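Long-range contacts in fiber protein 2 (Fowl adenovirus 1, PDB 2VTW), which probably attaches the virion to its host-cell receptor, with this C-terminal head domain of the trimeric short fibre as the receptor-binding part: residues A[46-51]-A[167-172]; A[65-70]-A[178-183]; A[131-136]-A[146-151]; A[137-142]-A[184-189]. All coordinates share one frame; numbering follows the deposited sequence.

Interaction 1: A[46-51]-A[167-172]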
loop_
_atom_site.group_PDB
_atom_site.type_symbol
_atom_site.label_atom_id
_atom_site.label_comp_id
_atom_site.label_asym_id
_atom_site.label_seq_id
_atom_site.Cartn_x
_atom_site.Cartn_y
_atom_site.Cartn_z
ATOM N N THR A 46 5.439 7.370 -4.508
ATOM C CA THR A 46 6.837 7.489 -4.209
ATOM C C THR A 46 7.416 6.113 -3.850
ATOM O O THR A 46 6.979 5.489 -2.881
ATOM C CB THR A 46 7.030 8.450 -3.004
ATOM O OG1 THR A 46 6.633 9.779 -3.384
ATOM C CG2 THR A 46 8.489 8.454 -2.486
ATOM N N SER A 47 8.396 5.651 -4.617
ATOM C CA SER A 47 9.170 4.440 -4.292
ATOM C C SER A 47 10.567 4.836 -3.843
ATOM O O SER A 47 11.281 5.551 -4.556
ATOM C CB SER A 47 9.248 3.501 -5.491
ATOM O OG SER A 47 10.139 2.424 -5.230
ATOM N N LEU A 48 10.940 4.377 -2.652
ATOM C CA LEU A 48 12.188 4.748 -2.000
ATOM C C LEU A 48 13.007 3.533 -1.483
ATOM O O LEU A 48 12.520 2.778 -0.652
ATOM C CB LEU A 48 11.887 5.679 -0.817
ATOM C CG LEU A 48 13.084 6.173 -0.010
ATOM C CD1 LEU A 48 13.918 7.117 -0.904
ATOM C CD2 LEU A 48 12.675 6.854 1.292
ATOM N N TYR A 49 14.236 3.357 -1.962
ATOM C CA TYR A 49 15.199 2.463 -1.311
ATOM C C TYR A 49 16.213 3.279 -0.489
ATOM O O TYR A 49 16.623 4.372 -0.908
ATOM C CB TYR A 49 15.981 1.653 -2.316
ATOM C CG TYR A 49 15.220 0.688 -3.199
ATOM C CD1 TYR A 49 15.021 -0.653 -2.813
ATOM C CD2 TYR A 49 14.764 1.083 -4.434
ATOM C CE1 TYR A 49 14.366 -1.541 -3.648
ATOM C CE2 TYR A 49 14.112 0.223 -5.247
ATOM C CZ TYR A 49 13.909 -1.087 -4.861
ATOM O OH TYR A 49 13.241 -1.916 -5.748
ATOM N N VAL A 50 16.615 2.759 0.670
ATOM C CA VAL A 50 17.644 3.378 1.524
ATOM C C VAL A 50 18.694 2.314 1.885
ATOM O O VAL A 50 18.338 1.176 2.235
ATOM C CB VAL A 50 17.036 3.987 2.832
ATOM C CG1 VAL A 50 18.126 4.340 3.867
ATOM C CG2 VAL A 50 16.217 5.234 2.525
ATOM N N LYS A 51 19.981 2.668 1.801
ATOM C CA LYS A 51 21.069 1.786 2.319
ATOM C C LYS A 51 22.062 2.588 3.186
ATOM O O LYS A 51 22.452 3.694 2.819
ATOM C CB LYS A 51 21.759 1.047 1.172
ATOM C CG LYS A 51 22.750 -0.026 1.617
ATOM C CD LYS A 51 23.420 -0.658 0.412
ATOM C CE LYS A 51 24.467 -1.680 0.818
ATOM N NZ LYS A 51 24.842 -2.435 -0.403
ATOM N N ILE A 167 7.544 15.033 2.412
ATOM C CA ILE A 167 7.227 13.727 3.013
ATOM C C ILE A 167 8.337 13.252 3.971
ATOM O O ILE A 167 9.451 13.043 3.547
ATOM C CB ILE A 167 6.983 12.606 1.925
ATOM C CG1 ILE A 167 6.145 13.134 0.755
ATOM C CG2 ILE A 167 6.338 11.342 2.611
ATOM C CD1 ILE A 167 6.183 12.304 -0.512
ATOM N N ALA A 168 8.011 13.078 5.247
ATOM C CA ALA A 168 8.913 12.483 6.224
ATOM C C ALA A 168 8.690 10.960 6.273
ATOM O O ALA A 168 7.543 10.502 6.398
ATOM C CB ALA A 168 8.701 13.089 7.603
ATOM N N PHE A 169 9.780 10.207 6.127
ATOM C CA PHE A 169 9.803 8.747 6.285
ATOM C C PHE A 169 10.624 8.452 7.514
ATOM O O PHE A 169 11.817 8.724 7.513
ATOM C CB PHE A 169 10.490 8.069 5.113
ATOM C CG PHE A 169 9.727 8.104 3.823
ATOM C CD1 PHE A 169 9.131 6.967 3.327
ATOM C CD2 PHE A 169 9.665 9.261 3.069
ATOM C CE1 PHE A 169 8.453 6.980 2.131
ATOM C CE2 PHE A 169 8.970 9.286 1.848
ATOM C CZ PHE A 169 8.361 8.162 1.382
ATOM N N THR A 170 10.014 7.931 8.573
ATOM C CA THR A 170 10.781 7.535 9.755
ATOM C C THR A 170 10.855 6.014 9.831
ATOM O O THR A 170 9.824 5.324 9.931
ATOM C CB THR A 170 10.290 8.171 11.061
ATOM O OG1 THR A 170 10.341 9.608 10.969
ATOM C CG2 THR A 170 11.159 7.737 12.237
ATOM N N PHE A 171 12.088 5.518 9.763
ATOM C CA PHE A 171 12.403 4.092 9.787
ATOM C C PHE A 171 12.575 3.670 11.221
ATOM O O PHE A 171 13.433 4.193 11.918
ATOM C CB PHE A 171 13.666 3.829 8.978
ATOM C CG PHE A 171 13.508 4.143 7.515
ATOM C CD1 PHE A 171 13.355 3.132 6.592
ATOM C CD2 PHE A 171 13.504 5.458 7.059
ATOM C CE1 PHE A 171 13.187 3.406 5.238
ATOM C CE2 PHE A 171 13.336 5.752 5.699
ATOM C CZ PHE A 171 13.188 4.739 4.790
ATOM N N GLN A 172 11.751 2.728 11.663
ATOM C CA GLN A 172 11.705 2.329 13.048
ATOM C C GLN A 172 12.224 0.890 13.186
ATOM O O GLN A 172 11.476 -0.081 12.954
ATOM C CB GLN A 172 10.282 2.470 13.564
ATOM C CG GLN A 172 9.649 3.827 13.165
ATOM C CD GLN A 172 8.290 4.071 13.762
ATOM O OE1 GLN A 172 7.854 5.224 13.879
ATOM N NE2 GLN A 172 7.604 3.000 14.170
#
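Leu48 lays its CD2 methyl over the centre of the Phe169 ring. Leu48 CD2 is 4.1 Å from the centroid of the Phe169 ring and only 10° off the ring normal, a CH-pi contact on the ring face. The two side chains point opposite ways as they pass. Leu48 CG is anti to its backbone N (chi1 180°), and the branch beyond it carries CD2 to the ring. The same methyl serves a second ring from a different side: Leu48 CD2 meets Phe171 CZ at 4.1 Å, at the ring edge and near its plane. One methyl is thus shared between the face of one phenyl and the edge of another. No hydrogen bond joins 46-51 to 167-172. Their axes stay 11.1 Å apart at closest approach, and their N-to-C directions differ by 46°. This is the packing of facing strands in a beta sandwich, the fold of adenovirus fibre heads, and alternate residues of each strand fill the interior. Val50 comes to Phe171 obliquely, with Val50 CG2 3.8 Å from Phe171 CZ. Thr46 uses both branches. Its methyl approaches the CZ end of the Phe169 ring obliquely, Thr46 CG2 to Phe169 CZ 3.9 Å. Its hydroxyl lies beside an isoleucine methyl, Thr46 OG1 to Ile167 CD1 3.9 Å, and is hydrogen-bonded to Gln37 NE2, which satisfies this buried polar atom. Phe171 also stacks on Phe72, and Phe169 touches Met151. Ser47 and Tyr49 turn away from this interior and pack on Pro197 and Pro109 of a neighbouring subunit.

Interaction 2: A[65-70]-A[178-183]; sequences VNENAR and LFNPTV
Glu67 and Phe179 meet through their backbones. Glu67 CA lies 3.4 Å from Phe179 O in a CA-H...O contact with an angle of 164° at the hydrogen. Beyond it, Glu67 CG lies 3.6 Å from Pro181 CD, the two side chains at about a right angle. Asn180 also packs against Glu67. Phe179 CG is anti to the carbonyl carbon (chi1 -55°), and the ring beyond it turns its edge to Ala69: Ala69 O lies in the ring plane, 3.3 Å from Phe179 CD2. Water 1 sits between the segments. It donates to Glu67 O at 2.7 Å and to Ala69 O at 2.8 Å, and accepts from Phe179 N at 3.2 Å. Asn180 OD1 accepts from Thr182 N at 2.9 Å, an Asx turn, and from Thr182 OG1 at 2.6 Å. These bonds fix the Asn180 amide within a type I turn from Asn180 to Val183. Further out, Gly63 N holds Glu67 OE2, and Phe29 packs edge-to-face with Phe179. The contact joins the end of the short helix 64-67 to the loop before strand 185-197. No direct hydrogen bond crosses; the water is the polar link, beside direct van der Waals and C-H...O contacts. The faintly positive ring edge of Phe179 probably suits the carbonyl oxygen of Ala69.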
loop_
_atom_site.group_PDB
_atom_site.type_symbol
_atom_site.label_atom_id
_atom_site.label_comp_id
_atom_site.label_asym_id
_atom_site.label_seq_id
_atom_site.Cartn_x
_atom_site.Cartn_y
_atom_site.Cartn_z
ATOM N N VAL A 65 22.572 6.835 25.147
ATOM C CA VAL A 65 21.507 7.552 24.425
ATOM C C VAL A 65 21.756 7.642 22.908
ATOM O O VAL A 65 20.801 7.620 22.135
ATOM C CB VAL A 65 21.237 8.978 25.017
ATOM C CG1 VAL A 65 22.373 9.963 24.660
ATOM C CG2 VAL A 65 19.867 9.505 24.549
ATOM N N ASN A 66 23.019 7.713 22.485
ATOM C CA ASN A 66 23.352 7.807 21.058
ATOM C C ASN A 66 23.413 6.467 20.318
ATOM O O ASN A 66 22.988 6.372 19.159
ATOM C CB ASN A 66 24.688 8.521 20.876
ATOM C CG ASN A 66 24.624 9.963 21.286
ATOM O OD1 ASN A 66 24.055 10.800 20.578
ATOM N ND2 ASN A 66 25.201 10.269 22.444
ATOM N N GLU A 67 23.966 5.456 20.991
ATOM C CA GLU A 67 24.168 4.119 20.413
ATOM C C GLU A 67 22.885 3.292 20.355
ATOM O O GLU A 67 22.768 2.388 19.533
ATOM C CB GLU A 67 25.192 3.331 21.239
ATOM C CG GLU A 67 26.592 3.922 21.296
ATOM C CD GLU A 67 27.443 3.325 22.430
ATOM O OE1 GLU A 67 27.177 2.170 22.857
ATOM O OE2 GLU A 67 28.374 4.020 22.902
ATOM N N ASN A 68 21.946 3.589 21.245
ATOM C CA ASN A 68 20.709 2.819 21.375
ATOM C C ASN A 68 19.514 3.389 20.596
ATOM O O ASN A 68 18.385 2.933 20.790
ATOM C CB ASN A 68 20.312 2.706 22.856
ATOM C CG ASN A 68 21.313 1.897 23.679
ATOM O OD1 ASN A 68 22.247 1.293 23.138
ATOM N ND2 ASN A 68 21.116 1.888 25.006
ATOM N N ALA A 69 19.764 4.382 19.741
ATOM C CA ALA A 69 18.720 4.978 18.907
ATOM C C ALA A 69 18.287 3.925 17.880
ATOM O O ALA A 69 19.138 3.290 17.264
ATOM C CB ALA A 69 19.235 6.242 18.219
ATOM N N ARG A 70 16.974 3.716 17.742
ATOM C CA ARG A 70 16.433 2.767 16.759
ATOM C C ARG A 70 15.757 3.432 15.533
ATOM O O ARG A 70 15.585 2.777 14.493
ATOM C CB ARG A 70 15.469 1.804 17.457
ATOM C CG ARG A 70 16.182 0.851 18.416
ATOM C CD ARG A 70 15.269 -0.164 19.060
ATOM N NE ARG A 70 14.274 0.405 19.976
ATOM C CZ ARG A 70 12.954 0.498 19.752
ATOM N NH1 ARG A 70 12.388 0.081 18.613
ATOM N NH2 ARG A 70 12.170 1.025 20.688
ATOM N N LEU A 178 22.489 0.053 14.327
ATOM C CA LEU A 178 22.954 0.917 13.248
ATOM C C LEU A 178 23.833 2.065 13.754
ATOM O O LEU A 178 24.699 2.526 13.025
ATOM C CB LEU A 178 21.756 1.481 12.467
ATOM C CG LEU A 178 22.012 2.302 11.191
ATOM C CD1 LEU A 178 22.853 1.557 10.163
ATOM C CD2 LEU A 178 20.686 2.754 10.568
ATOM N N PHE A 179 23.598 2.505 14.991
ATOM C CA PHE A 179 24.263 3.685 15.563
ATOM C C PHE A 179 25.230 3.363 16.712
ATOM O O PHE A 179 25.726 4.264 17.382
ATOM C CB PHE A 179 23.184 4.699 15.984
ATOM C CG PHE A 179 22.267 5.060 14.850
ATOM C CD1 PHE A 179 22.775 5.719 13.731
ATOM C CD2 PHE A 179 20.930 4.673 14.858
ATOM C CE1 PHE A 179 21.972 6.018 12.670
ATOM C CE2 PHE A 179 20.112 4.974 13.795
ATOM C CZ PHE A 179 20.631 5.640 12.694
ATOM N N ASN A 180 25.485 2.073 16.920
ATOM C CA ASN A 180 26.474 1.602 17.878
ATOM C C ASN A 180 27.791 1.394 17.128
ATOM O O ASN A 180 27.863 0.556 16.226
ATOM C CB ASN A 180 25.997 0.314 18.558
ATOM C CG ASN A 180 26.994 -0.224 19.565
ATOM O OD1 ASN A 180 28.156 -0.415 19.243
ATOM N ND2 ASN A 180 26.536 -0.485 20.791
ATOM N N PRO A 181 28.844 2.165 17.503
ATOM C CA PRO A 181 30.114 2.176 16.742
ATOM C C PRO A 181 30.891 0.847 16.738
ATOM O O PRO A 181 31.800 0.672 15.911
ATOM C CB PRO A 181 30.936 3.293 17.411
ATOM C CG PRO A 181 30.347 3.463 18.786
ATOM C CD PRO A 181 28.886 3.061 18.681
ATOM N N THR A 182 30.535 -0.081 17.620
ATOM C CA THR A 182 31.197 -1.394 17.639
ATOM C C THR A 182 30.549 -2.388 16.663
ATOM O O THR A 182 31.143 -3.425 16.356
ATOM C CB THR A 182 31.254 -1.974 19.063
ATOM O OG1 THR A 182 29.942 -2.334 19.508
ATOM C CG2 THR A 182 31.841 -0.939 20.028
ATOM N N VAL A 183 29.356 -2.045 16.152
ATOM C CA VAL A 183 28.620 -2.881 15.187
ATOM C C VAL A 183 28.883 -2.418 13.771
ATOM O O VAL A 183 28.777 -1.237 13.484
ATOM C CB VAL A 183 27.109 -2.817 15.432
ATOM C CG1 VAL A 183 26.342 -3.531 14.305
ATOM C CG2 VAL A 183 26.777 -3.410 16.790
HETATM O O HOH W 1 21.530 1.756 17.276
#

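Interaction 3: A[131-136]-A[146-151]. With SO4 (sulfate ion), chain N.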
loop_
_atom_site.group_PDB
_atom_site.type_symbol
_atom_site.label_atom_id
_atom_site.label_comp_id
_atom_site.label_asym_id
_atom_site.label_seq_id
_atom_site.Cartn_x
_atom_site.Cartn_y
_atom_site.Cartn_z
ATOM N N LEU A 131 1.641 3.222 8.722
ATOM C CA LEU A 131 2.843 2.505 9.157
ATOM C C LEU A 131 2.943 1.210 8.371
ATOM O O LEU A 131 2.034 0.373 8.459
ATOM C CB LEU A 131 2.756 2.183 10.655
ATOM C CG LEU A 131 3.989 1.506 11.249
ATOM C CD1 LEU A 131 5.163 2.501 11.361
ATOM C CD2 LEU A 131 3.656 0.836 12.576
ATOM N N GLU A 132 4.001 1.056 7.581
ATOM C CA GLU A 132 4.219 -0.140 6.783
ATOM C C GLU A 132 5.377 -0.967 7.350
ATOM O O GLU A 132 6.357 -0.413 7.817
ATOM C CB GLU A 132 4.556 0.257 5.354
ATOM C CG GLU A 132 3.408 0.918 4.574
ATOM C CD GLU A 132 2.343 -0.045 4.055
ATOM O OE1 GLU A 132 2.212 -1.225 4.518
ATOM O OE2 GLU A 132 1.617 0.413 3.146
ATOM N N SER A 133 5.279 -2.290 7.277
ATOM C CA SER A 133 6.288 -3.179 7.868
ATOM C C SER A 133 7.197 -3.768 6.817
ATOM O O SER A 133 6.730 -4.296 5.834
ATOM C CB SER A 133 5.611 -4.286 8.689
ATOM O OG SER A 133 4.748 -3.718 9.694
ATOM N N TYR A 134 8.512 -3.647 7.016
ATOM C CA TYR A 134 9.496 -4.209 6.077
ATOM C C TYR A 134 10.516 -5.062 6.801
ATOM O O TYR A 134 10.795 -4.878 7.985
ATOM C CB TYR A 134 10.273 -3.104 5.304
ATOM C CG TYR A 134 9.382 -2.245 4.501
ATOM C CD1 TYR A 134 9.245 -2.417 3.129
ATOM C CD2 TYR A 134 8.642 -1.257 5.125
ATOM C CE1 TYR A 134 8.367 -1.611 2.407
ATOM C CE2 TYR A 134 7.782 -0.467 4.426
ATOM C CZ TYR A 134 7.640 -0.656 3.076
ATOM O OH TYR A 134 6.762 0.181 2.442
ATOM N N ARG A 135 11.070 -5.999 6.063
ATOM C CA ARG A 135 12.284 -6.647 6.507
ATOM C C ARG A 135 13.411 -6.241 5.565
ATOM O O ARG A 135 13.331 -6.478 4.365
ATOM C CB ARG A 135 12.131 -8.160 6.549
ATOM C CG ARG A 135 13.380 -8.848 7.076
ATOM C CD ARG A 135 13.308 -10.357 6.963
ATOM N NE ARG A 135 12.484 -10.943 8.027
ATOM C CZ ARG A 135 11.372 -11.662 7.854
ATOM N NH1 ARG A 135 10.905 -11.945 6.660
ATOM N NH2 ARG A 135 10.735 -12.156 8.921
ATOM N N PRO A 136 14.477 -5.653 6.124
ATOM C CA PRO A 136 15.637 -5.297 5.324
ATOM C C PRO A 136 16.650 -6.441 5.182
ATOM O O PRO A 136 16.536 -7.476 5.847
ATOM C CB PRO A 136 16.267 -4.181 6.138
ATOM C CG PRO A 136 16.019 -4.574 7.527
ATOM C CD PRO A 136 14.691 -5.321 7.548
ATOM N N SER A 146 13.400 -6.332 11.798
ATOM C CA SER A 146 12.452 -5.686 10.875
ATOM C C SER A 146 12.354 -4.181 11.187
ATOM O O SER A 146 12.637 -3.743 12.289
ATOM C CB SER A 146 11.057 -6.337 10.946
ATOM O OG SER A 146 11.056 -7.567 10.235
ATOM N N ILE A 147 11.938 -3.421 10.181
ATOM C CA ILE A 147 11.866 -1.960 10.242
ATOM C C ILE A 147 10.471 -1.566 9.747
ATOM O O ILE A 147 10.091 -1.890 8.638
ATOM C CB ILE A 147 12.951 -1.289 9.320
ATOM C CG1 ILE A 147 14.371 -1.619 9.790
ATOM C CG2 ILE A 147 12.759 0.208 9.275
ATOM C CD1 ILE A 147 15.484 -1.158 8.813
ATOM N N ASP A 148 9.702 -0.903 10.595
ATOM C CA ASP A 148 8.460 -0.289 10.168
ATOM C C ASP A 148 8.793 1.124 9.723
ATOM O O ASP A 148 9.685 1.762 10.307
ATOM C CB ASP A 148 7.489 -0.214 11.322
ATOM C CG ASP A 148 6.997 -1.585 11.764
ATOM O OD1 ASP A 148 6.904 -2.489 10.905
ATOM O OD2 ASP A 148 6.680 -1.710 12.959
ATOM N N VAL A 149 8.093 1.604 8.695
ATOM C CA VAL A 149 8.241 2.980 8.241
ATOM C C VAL A 149 6.923 3.755 8.388
ATOM O O VAL A 149 5.896 3.367 7.801
ATOM C CB VAL A 149 8.707 3.019 6.772
ATOM C CG1 VAL A 149 9.107 4.447 6.387
ATOM C CG2 VAL A 149 9.885 2.036 6.544
ATOM N N ARG A 150 6.953 4.821 9.189
ATOM C CA ARG A 150 5.863 5.805 9.254
ATOM C C ARG A 150 6.039 6.866 8.170
ATOM O O ARG A 150 7.116 7.417 8.008
ATOM C CB ARG A 150 5.814 6.459 10.621
ATOM C CG ARG A 150 4.604 7.396 10.837
ATOM C CD ARG A 150 3.349 6.629 11.043
ATOM N NE ARG A 150 3.376 5.859 12.278
ATOM C CZ ARG A 150 2.379 5.109 12.729
ATOM N NH1 ARG A 150 1.264 4.983 12.040
ATOM N NH2 ARG A 150 2.506 4.478 13.892
ATOM N N MET A 151 4.976 7.150 7.418
ATOM C CA MET A 151 5.053 8.099 6.318
ATOM C C MET A 151 4.027 9.237 6.521
ATOM O O MET A 151 2.824 8.985 6.701
ATOM C CB MET A 151 4.861 7.382 5.000
ATOM C CG MET A 151 5.812 6.182 4.802
ATOM S SD MET A 151 5.179 5.054 3.563
ATOM C CE MET A 151 5.987 3.544 4.046
HETATM S S SO4 N . 12.623 -13.928 11.495
HETATM O O1 SO4 N . 11.920 -12.632 11.495
HETATM O O2 SO4 N . 13.998 -13.772 11.011
HETATM O O3 SO4 N . 12.744 -14.363 12.878
HETATM O O4 SO4 N . 11.935 -14.958 10.709
HETATM O O HOH W 2 13.085 -9.735 10.679
#
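Leu131 covers one face of the Arg150 guanidinium: Leu131 CB lies 3.4 Å above that plane, toward its rim. Arg150 bends at chi2 and chi3 (75° and 66°), which folds its chain back to this contact. Arg150 NH1 is hydrogen-bonded to Gly129 O. The Tyr134 ring has Ile147 O and Met151 CE at its edge, and Val149 CG2 comes obliquely to Tyr134 CD2 at 3.8 Å. Tyr134 and Met151 meet tip to tip, OH to CE 3.8 Å. Arg135 NH2 hydrogen-bonds to SO4 O1, 2.9 Å, at the guanidinium edge. Water 2 links Arg135 NE, Ser146 OG and SO4 O1. In this antiparallel beta hairpin, Glu132 pairs with Val149 and Tyr134 with Ile147 through two backbone bonds each. Ser133 OG donates to Asp148 OD1 at 2.8 Å, from above the carboxylate plane (43° out of it). Segment 131-136 also pairs with strands of both neighbouring subunits, carrying the sheet across the interfaces. Arg135 lies close to Arg150 of a neighbouring subunit. The sulfate, probably from the crystallisation liquor, also binds Arg127 of that subunit and may balance its charge and that of Arg135. The Glu132 carboxylates of the three subunits converge, which would probably raise their pKa.

Interaction 4: A[137-142]-A[184-189]; sequences IFTGSL and NGTVAI
Ile137 and Ala188 form a hydrogen-bonded antiparallel pair. Ile137 N donates to Ala188 O at 2.9 Å, and Ala188 N to Ile137 O at 3.0 Å. The next such pair is longer: Thr139 N to Thr186 O is 3.1 Å and Thr186 N to Thr139 O is 3.2 Å. In the last bond the donor stands above the carbonyl plane, 55° out of it. Beyond the strands, Asn184 O receives three weak bonds, from Ser141 N, Ser141 OG and Leu142 N. Among the side-chain bonds, Thr139 OG1 and Thr186 OG1 are 2.8 Å apart, and either could be the donor. Each OG1 sits between its own backbone N and carbonyl carbon (chi1 71° in Thr139, 78° in Thr186). Water 3 joins Thr186 OG1 to Ile137 O. These bonds zip the end of strand 129-140 onto strand 185-197, whose other edge pairs with strand 43-53, so the contact extends the beta sheet of the fibre head. Gly140 and Gly185 form a non-hydrogen-bonded pair; with no side chains there, Gly140 CA and Gly185 CA come within 4.0 Å of each other. The apolar contacts lie on the face that carries Phe138 and Val187. These two run side by side, pointing the same way. Val187 CG2 lies in the plane of the Phe138 ring at its edge, 3.8 Å from Phe138 CE1. Leu142 crosses Val187 obliquely, with Leu142 CD2 3.7 Å from Val187 CB. On the threonine face, Ile137 and Ala188 pack on Phe128 and Ile110 of a neighbouring subunit.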
loop_
_atom_site.group_PDB
_atom_site.type_symbol
_atom_site.label_atom_id
_atom_site.label_comp_id
_atom_site.label_asym_id
_atom_site.label_seq_id
_atom_site.Cartn_x
_atom_site.Cartn_y
_atom_site.Cartn_z
ATOM N N ILE A 137 17.659 -6.191 4.356
ATOM C CA ILE A 137 18.780 -7.094 4.114
ATOM C C ILE A 137 20.035 -6.566 4.858
ATOM O O ILE A 137 20.335 -5.361 4.800
ATOM C CB ILE A 137 19.091 -7.139 2.610
ATOM C CG1 ILE A 137 18.387 -8.317 1.923
ATOM C CG2 ILE A 137 20.584 -7.291 2.384
ATOM C CD1 ILE A 137 19.286 -9.518 1.702
ATOM N N PHE A 138 20.773 -7.458 5.522
ATOM C CA PHE A 138 22.035 -7.094 6.170
ATOM C C PHE A 138 23.248 -7.743 5.531
ATOM O O PHE A 138 23.148 -8.741 4.814
ATOM C CB PHE A 138 22.083 -7.511 7.636
ATOM C CG PHE A 138 20.840 -7.237 8.387
ATOM C CD1 PHE A 138 20.302 -5.977 8.404
ATOM C CD2 PHE A 138 20.218 -8.245 9.107
ATOM C CE1 PHE A 138 19.130 -5.722 9.100
ATOM C CE2 PHE A 138 19.039 -7.998 9.806
ATOM C CZ PHE A 138 18.490 -6.737 9.797
ATOM N N THR A 139 24.398 -7.134 5.824
ATOM C CA THR A 139 25.714 -7.767 5.746
ATOM C C THR A 139 26.474 -7.396 7.040
ATOM O O THR A 139 26.069 -6.497 7.789
ATOM C CB THR A 139 26.510 -7.353 4.470
ATOM O OG1 THR A 139 26.939 -5.984 4.562
ATOM C CG2 THR A 139 25.669 -7.567 3.184
ATOM N N GLY A 140 27.556 -8.115 7.322
ATOM C CA GLY A 140 28.332 -7.887 8.542
ATOM C C GLY A 140 27.588 -8.356 9.774
ATOM O O GLY A 140 26.724 -9.215 9.690
ATOM N N SER A 141 27.928 -7.787 10.921
ATOM C CA SER A 141 27.256 -8.102 12.176
ATOM C C SER A 141 26.037 -7.222 12.459
ATOM O O SER A 141 25.347 -7.448 13.447
ATOM C CB SER A 141 28.241 -7.995 13.353
ATOM O OG SER A 141 28.804 -6.690 13.461
ATOM N N LEU A 142 25.774 -6.222 11.618
ATOM C CA LEU A 142 24.588 -5.345 11.807
ATOM C C LEU A 142 23.308 -6.162 11.679
ATOM O O LEU A 142 23.155 -6.906 10.717
ATOM C CB LEU A 142 24.573 -4.187 10.784
ATOM C CG LEU A 142 23.416 -3.169 10.826
ATOM C CD1 LEU A 142 23.302 -2.431 12.173
ATOM C CD2 LEU A 142 23.570 -2.183 9.680
ATOM N N ASN A 184 29.203 -3.350 12.881
ATOM C CA ASN A 184 29.581 -3.002 11.517
ATOM C C ASN A 184 28.832 -3.793 10.459
ATOM O O ASN A 184 28.306 -4.872 10.731
ATOM C CB ASN A 184 31.088 -3.213 11.348
ATOM C CG ASN A 184 31.903 -2.116 12.026
ATOM O OD1 ASN A 184 32.584 -2.353 13.032
ATOM N ND2 ASN A 184 31.819 -0.892 11.477
ATOM N N GLY A 185 28.817 -3.255 9.244
ATOM C CA GLY A 185 28.156 -3.892 8.125
ATOM C C GLY A 185 27.197 -2.927 7.471
ATOM O O GLY A 185 27.354 -1.719 7.593
ATOM N N THR A 186 26.203 -3.475 6.774
ATOM C CA THR A 186 25.237 -2.694 5.994
ATOM C C THR A 186 23.787 -3.162 6.234
ATOM O O THR A 186 23.548 -4.305 6.638
ATOM C CB THR A 186 25.539 -2.733 4.453
ATOM O OG1 THR A 186 25.109 -3.974 3.883
ATOM C CG2 THR A 186 27.040 -2.497 4.161
ATOM N N VAL A 187 22.848 -2.236 6.000
ATOM C CA VAL A 187 21.407 -2.496 6.040
ATOM C C VAL A 187 20.816 -1.780 4.833
ATOM O O VAL A 187 21.181 -0.647 4.542
ATOM C CB VAL A 187 20.748 -2.026 7.352
ATOM C CG1 VAL A 187 20.966 -0.529 7.566
ATOM C CG2 VAL A 187 19.223 -2.388 7.368
ATOM N N ALA A 188 19.990 -2.491 4.079
ATOM C CA ALA A 188 19.369 -1.982 2.877
ATOM C C ALA A 188 17.877 -2.345 2.927
ATOM O O ALA A 188 17.499 -3.482 3.290
ATOM C CB ALA A 188 20.025 -2.547 1.637
ATOM N N ILE A 189 17.040 -1.371 2.584
ATOM C CA ILE A 189 15.599 -1.471 2.796
ATOM C C ILE A 189 14.887 -0.930 1.590
ATOM O O ILE A 189 15.313 0.070 1.007
ATOM C CB ILE A 189 15.151 -0.695 4.052
ATOM C CG1 ILE A 189 13.633 -0.807 4.267
ATOM C CG2 ILE A 189 15.540 0.759 3.929
ATOM C CD1 ILE A 189 13.169 -0.379 5.638
HETATM O O HOH W 3 22.475 -4.771 3.057
#

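Overall arrangement
From the N terminus, strand 43-53 opens interaction 1 and helix 64-67 opens interaction 2. Strand 129-140 then opens interactions 3 and 4 in succession. Interaction 3 closes first, as a short hairpin that lies wholly within the loops of interactions 1 and 2. Strand 163-173 closes interaction 1. The loop after it closes interaction 2, so these two cross. Strand 185-197 closes interaction 4, which crosses all the others. Interaction 1 packs the interior of the head. Interactions 3 and 4 join neighbouring strands of its sheet, and Pro136 touches Val187 where they meet. Interaction 2 lies about 20 Å from interaction 1, centre to centre, and touches interaction 4 through Leu178 and Leu142.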